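Local coordinates for ABC transporter periplasmic-binding protein YtfQ (Mycobacterium smegmatis, PDB 6HB0) that probably binds a sugar, likely L-arabinofuranose, and passes it to an ABC transporter as its solute-binding component, at residues A[124-129]-A[159-164]; A[261-266]-A[290-295]. All coordinates share one frame; numbering follows the deposited sequence.

Interaction 1: A[124-129]-A[159-164]; sequences ADFIEE and ADPAID. With ZN (zinc ion), chain I; ZN (zinc ion), chain F.
F126 and I127, in the first turn of helix 126-140, meet the N-terminal end of helix 160-173 (D160 to D164), with the closest backbone approach where the CA atoms of I127 and D164 lie 4.6 Å apart. There the backbones are in contact: I127 CA points its hydrogen at D164 O over 3.3 Å, a CA-H...O contact. P161 lays CB over the centre of the F126 ring, 3.8 Å from the centroid and 9° off the normal, a CH-pi contact. At the ring's edge, in its plane, D160 OD2 comes within 3.3 Å of F126 CE2, the carboxylate turned 70° from the ring. D164 CB packs on F126 CB and on I127 CG1, which chi1 of -65° sets beside its own backbone N. In the two-lobed fold of periplasmic sugar-binding proteins, both helices belong to the lobe whose sheet contains strand 148-154, and their N-terminal turns begin beside the loop that carries W33 and R34. One turn apart on helix 160-173, D160 OD1 and D164 OD2 bind a zinc ion, at 2.2 and 2.1 Å, and three waters complete the modelled shell. A further water bridges the segments, donating to D164 OD2 and accepting from F126 N. Within 124-129, D125 caps its helix: OD1 takes E128 N at 3.1 Å, from above the carboxylate plane.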
loop_
_atom_site.group_PDB
_atom_site.type_symbol
_atom_site.label_atom_id
_atom_site.label_comp_id
_atom_site.label_asym_id
_atom_site.label_seq_id
_atom_site.Cartn_x
_atom_site.Cartn_y
_atom_site.Cartn_z
ATOM N N ALA A 124 3.524 -0.944 -4.220
ATOM C CA ALA A 124 3.513 -1.579 -2.921
ATOM C C ALA A 124 3.407 -3.083 -3.070
ATOM O O ALA A 124 2.907 -3.569 -4.078
ATOM C CB ALA A 124 2.368 -1.070 -2.072
ATOM N N ASP A 125 3.912 -3.788 -2.060
ATOM C CA ASP A 125 3.848 -5.226 -1.967
ATOM C C ASP A 125 2.876 -5.708 -0.862
ATOM O O ASP A 125 3.219 -5.741 0.338
ATOM C CB ASP A 125 5.234 -5.710 -1.629
ATOM C CG ASP A 125 5.400 -7.236 -1.777
ATOM O OD1 ASP A 125 4.402 -7.988 -1.797
ATOM O OD2 ASP A 125 6.564 -7.666 -1.838
ATOM N N PHE A 126 1.680 -6.132 -1.250
ATOM C CA PHE A 126 0.686 -6.502 -0.252
ATOM C C PHE A 126 0.974 -7.837 0.434
ATOM O O PHE A 126 0.575 -8.030 1.590
ATOM C CB PHE A 126 -0.679 -6.584 -0.905
ATOM C CG PHE A 126 -1.111 -5.311 -1.566
ATOM C CD1 PHE A 126 -1.034 -4.094 -0.898
ATOM C CD2 PHE A 126 -1.595 -5.325 -2.873
ATOM C CE1 PHE A 126 -1.457 -2.930 -1.492
ATOM C CE2 PHE A 126 -1.984 -4.158 -3.491
ATOM C CZ PHE A 126 -1.940 -2.973 -2.786
ATOM N N ILE A 127 1.634 -8.757 -0.259
ATOM C CA ILE A 127 2.027 -10.028 0.354
ATOM C C ILE A 127 2.985 -9.707 1.483
ATOM O O ILE A 127 2.846 -10.192 2.573
ATOM C CB ILE A 127 2.687 -10.990 -0.655
ATOM C CG1 ILE A 127 1.695 -11.413 -1.729
ATOM C CG2 ILE A 127 3.292 -12.188 0.085
ATOM C CD1 ILE A 127 2.290 -12.268 -2.807
ATOM N N GLU A 128 3.963 -8.851 1.193
ATOM C CA GLU A 128 4.931 -8.425 2.191
ATOM C C GLU A 128 4.248 -7.818 3.417
ATOM O O GLU A 128 4.657 -8.091 4.539
ATOM C CB GLU A 128 5.928 -7.464 1.546
ATOM C CG GLU A 128 6.907 -6.788 2.478
ATOM C CD GLU A 128 6.772 -5.277 2.370
ATOM O OE1 GLU A 128 6.045 -4.673 3.209
ATOM O OE2 GLU A 128 7.305 -4.697 1.377
ATOM N N GLU A 129 3.211 -7.005 3.244
ATOM C CA GLU A 129 2.455 -6.482 4.381
ATOM C C GLU A 129 1.906 -7.576 5.286
ATOM O O GLU A 129 2.088 -7.535 6.497
ATOM C CB GLU A 129 1.268 -5.572 3.962
ATOM C CG GLU A 129 1.728 -4.222 3.370
ATOM C CD GLU A 129 0.558 -3.352 2.888
ATOM O OE1 GLU A 129 -0.407 -3.933 2.296
ATOM O OE2 GLU A 129 0.624 -2.088 3.096
ATOM N N ALA A 159 -10.331 -8.990 -3.675
ATOM C CA ALA A 159 -9.526 -7.768 -3.878
ATOM C C ALA A 159 -8.062 -8.129 -3.798
ATOM O O ALA A 159 -7.679 -8.972 -2.985
ATOM C CB ALA A 159 -9.849 -6.696 -2.853
ATOM N N ASP A 160 -7.246 -7.547 -4.670
ATOM C CA ASP A 160 -5.859 -7.938 -4.773
ATOM C C ASP A 160 -5.146 -7.861 -3.412
ATOM O O ASP A 160 -4.509 -8.816 -3.014
ATOM C CB ASP A 160 -5.168 -7.094 -5.855
ATOM C CG ASP A 160 -3.694 -7.329 -5.901
ATOM O OD1 ASP A 160 -3.312 -8.501 -6.047
ATOM O OD2 ASP A 160 -2.923 -6.361 -5.791
ATOM N N PRO A 161 -5.264 -6.743 -2.679
ATOM C CA PRO A 161 -4.606 -6.664 -1.355
ATOM C C PRO A 161 -5.181 -7.628 -0.335
ATOM O O PRO A 161 -4.460 -8.047 0.556
ATOM C CB PRO A 161 -4.875 -5.234 -0.892
ATOM C CG PRO A 161 -6.073 -4.798 -1.694
ATOM C CD PRO A 161 -5.858 -5.458 -3.045
ATOM N N ALA A 162 -6.460 -7.965 -0.449
ATOM C CA ALA A 162 -7.044 -8.965 0.459
ATOM C C ALA A 162 -6.461 -10.389 0.258
ATOM O O ALA A 162 -6.068 -11.048 1.219
ATOM C CB ALA A 162 -8.562 -8.980 0.340
ATOM N N ILE A 163 -6.365 -10.828 -0.992
ATOM C CA ILE A 163 -5.812 -12.110 -1.360
ATOM C C ILE A 163 -4.341 -12.149 -0.928
ATOM O O ILE A 163 -3.865 -13.121 -0.307
ATOM C CB ILE A 163 -5.903 -12.347 -2.887
ATOM C CG1 ILE A 163 -7.367 -12.527 -3.298
ATOM C CG2 ILE A 163 -5.003 -13.486 -3.339
ATOM C CD1 ILE A 163 -7.601 -12.752 -4.775
ATOM N N ASP A 164 -3.629 -11.084 -1.224
ATOM C CA ASP A 164 -2.199 -11.061 -0.979
ATOM C C ASP A 164 -1.843 -10.923 0.496
ATOM O O ASP A 164 -0.901 -11.530 0.935
ATOM C CB ASP A 164 -1.564 -9.900 -1.730
ATOM C CG ASP A 164 -1.399 -10.155 -3.237
ATOM O OD1 ASP A 164 -1.648 -11.273 -3.763
ATOM O OD2 ASP A 164 -0.963 -9.192 -3.893
HETATM ZN ZN ZN I . -1.252 -9.157 -5.991
HETATM ZN ZN ZN F . 7.107 -2.732 1.385
HETATM O O HOH W 1 1.249 -7.870 -3.821
HETATM O O HOH W 2 -0.561 -7.271 -5.957
HETATM O O HOH W 3 -1.811 -11.238 -6.479
HETATM O O HOH W 4 8.687 -2.452 0.154
HETATM O O HOH W 5 0.619 -10.360 -6.407
#

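Interaction 2: A[261-266]-A[290-295]; sequences VECNPL and TPDEAF. With ZN (zinc ion), chain F.
N264 reaches across to P291 and E293, and its side chain can be followed outward. CB sits 3.1 Å from P291 O, the same carbonyl that accepts N264 N at 2.8 Å. With chi1 at -70°, CG lies beside the backbone N and is still near that oxygen. N264 OD1 lies beside the proline, 3.7 Å from P291 CB, while ND2 gives a nearly straight bond (166°) to E293 OE2 on its anti side, amide and carboxylate planes 70° apart. ND2 also donates, less straight, to E262 OE2 from above that carboxylate. One amide nitrogen thus joins two carboxylates lying side by side, and probably eases the repulsion between their OE2 atoms, 4.2 Å apart; E262 OE1 accepts from A244 N. Strands 261-263 and 292-295 run antiparallel in the mixed sheet, the second being an edge strand of the sheet within this chain, with E262 and E293 a hydrogen-bonded pair. The opposite sheet face carries C263 and D292, a non-hydrogen-bonded pair whose SG (2.3 Å) and OD1 (1.9 Å) bind one zinc ion. Past the strands, T290 OG1 donates to N264 O at 2.7 Å.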
loop_
_atom_site.group_PDB
_atom_site.type_symbol
_atom_site.label_atom_id
_atom_site.label_comp_id
_atom_site.label_asym_id
_atom_site.label_seq_id
_atom_site.Cartn_x
_atom_site.Cartn_y
_atom_site.Cartn_z
ATOM N N VAL A 261 1.566 -2.310 10.340
ATOM C CA VAL A 261 2.504 -2.377 9.242
ATOM C C VAL A 261 1.922 -1.669 8.036
ATOM O O VAL A 261 0.687 -1.613 7.879
ATOM C CB VAL A 261 2.874 -3.834 8.840
ATOM C CG1 VAL A 261 3.559 -4.525 9.999
ATOM C CG2 VAL A 261 1.667 -4.604 8.432
ATOM N N GLU A 262 2.781 -1.171 7.160
ATOM C CA GLU A 262 2.339 -0.620 5.874
ATOM C C GLU A 262 3.457 -0.717 4.918
ATOM O O GLU A 262 4.599 -0.496 5.301
ATOM C CB GLU A 262 1.913 0.832 6.006
ATOM C CG GLU A 262 1.370 1.391 4.698
ATOM C CD GLU A 262 0.944 2.841 4.757
ATOM O OE1 GLU A 262 0.265 3.191 5.732
ATOM O OE2 GLU A 262 1.243 3.625 3.797
ATOM N N CYS A 263 3.157 -1.084 3.672
ATOM C CA CYS A 263 4.071 -0.958 2.570
ATOM C C CYS A 263 3.588 0.297 1.832
ATOM O O CYS A 263 2.445 0.357 1.371
ATOM C CB CYS A 263 4.020 -2.149 1.631
ATOM S SG CYS A 263 5.239 -2.064 0.299
ATOM N N ASN A 264 4.441 1.290 1.717
ATOM C CA ASN A 264 4.048 2.540 1.078
ATOM C C ASN A 264 3.794 2.403 -0.436
ATOM O O ASN A 264 4.355 1.580 -1.127
ATOM C CB ASN A 264 5.128 3.615 1.215
ATOM C CG ASN A 264 5.301 4.151 2.599
ATOM O OD1 ASN A 264 6.360 4.682 2.885
ATOM N ND2 ASN A 264 4.294 4.080 3.434
ATOM N N PRO A 265 2.928 3.273 -0.952
ATOM C CA PRO A 265 2.984 3.485 -2.391
ATOM C C PRO A 265 4.250 4.235 -2.782
ATOM O O PRO A 265 5.081 4.660 -1.933
ATOM C CB PRO A 265 1.763 4.354 -2.660
ATOM C CG PRO A 265 1.655 5.171 -1.430
ATOM C CD PRO A 265 2.084 4.258 -0.284
ATOM N N LEU A 266 4.416 4.378 -4.076
ATOM C CA LEU A 266 5.430 5.250 -4.640
ATOM C C LEU A 266 5.362 6.592 -3.912
ATOM O O LEU A 266 4.276 7.103 -3.668
ATOM C CB LEU A 266 5.036 5.463 -6.101
ATOM C CG LEU A 266 5.754 6.511 -6.898
ATOM C CD1 LEU A 266 5.595 6.055 -8.329
ATOM C CD2 LEU A 266 5.156 7.884 -6.756
ATOM N N THR A 290 9.170 0.081 -2.725
ATOM C CA THR A 290 8.745 1.257 -2.008
ATOM C C THR A 290 9.218 1.113 -0.563
ATOM O O THR A 290 9.483 0.020 -0.111
ATOM C CB THR A 290 7.231 1.422 -2.050
ATOM O OG1 THR A 290 6.602 0.225 -1.587
ATOM C CG2 THR A 290 6.772 1.721 -3.468
ATOM N N PRO A 291 9.291 2.220 0.178
ATOM C CA PRO A 291 9.552 2.111 1.596
ATOM C C PRO A 291 8.424 1.526 2.441
ATOM O O PRO A 291 7.263 1.509 2.036
ATOM C CB PRO A 291 9.808 3.581 2.027
ATOM C CG PRO A 291 9.565 4.416 0.855
ATOM C CD PRO A 291 9.030 3.604 -0.255
ATOM N N ASP A 292 8.783 1.110 3.650
ATOM C CA ASP A 292 7.883 0.548 4.611
ATOM C C ASP A 292 7.759 1.363 5.864
ATOM O O ASP A 292 8.646 2.150 6.202
ATOM C CB ASP A 292 8.401 -0.852 4.980
ATOM C CG ASP A 292 8.319 -1.838 3.828
ATOM O OD1 ASP A 292 7.421 -1.673 2.962
ATOM O OD2 ASP A 292 9.118 -2.802 3.814
ATOM N N GLU A 293 6.656 1.152 6.580
ATOM C CA GLU A 293 6.428 1.688 7.904
ATOM C C GLU A 293 5.998 0.559 8.815
ATOM O O GLU A 293 5.366 -0.436 8.365
ATOM C CB GLU A 293 5.339 2.753 7.914
ATOM C CG GLU A 293 5.667 3.950 7.033
ATOM C CD GLU A 293 4.579 5.025 6.989
ATOM O OE1 GLU A 293 4.079 5.417 8.050
ATOM O OE2 GLU A 293 4.304 5.545 5.893
ATOM N N ALA A 294 6.309 0.688 10.101
ATOM C CA ALA A 294 5.833 -0.261 11.127
ATOM C C ALA A 294 5.862 0.476 12.457
ATOM O O ALA A 294 6.781 1.222 12.700
ATOM C CB ALA A 294 6.708 -1.457 11.207
ATOM N N PHE A 295 4.860 0.283 13.295
ATOM C CA PHE A 295 4.845 0.909 14.598
ATOM C C PHE A 295 4.307 -0.035 15.637
ATOM O O PHE A 295 3.290 -0.700 15.421
ATOM C CB PHE A 295 3.915 2.112 14.558
ATOM C CG PHE A 295 4.351 3.158 13.594
ATOM C CD1 PHE A 295 5.322 4.076 13.966
ATOM C CD2 PHE A 295 3.837 3.202 12.291
ATOM C CE1 PHE A 295 5.751 5.043 13.081
ATOM C CE2 PHE A 295 4.266 4.170 11.405
ATOM C CZ PHE A 295 5.221 5.101 11.805
HETATM ZN ZN ZN F . 7.107 -2.732 1.385
HETATM O O HOH W 4 8.687 -2.452 0.154
#

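One zinc ion ties interaction 1 to interaction 2: E128 OE2 of helix 126-140 binds it at 2.0 Å, joining the cysteine and aspartate ligands from the strand pair and a water that also donates to T290 O. The contacts lie about 12 Å apart, centre to centre. A second tie comes from E129: its OE2 is probably the hydrogen-bond acceptor of C263 N (2.8 Å) and also pairs in a salt bridge with R34. From the same helix, R132 pairs with E128 OE1 and donates to the backbone oxygens of E262 and E293. The zinc ion held by D160 and D164 is separate, 12.9 Å from the zinc ion that the two contacts share.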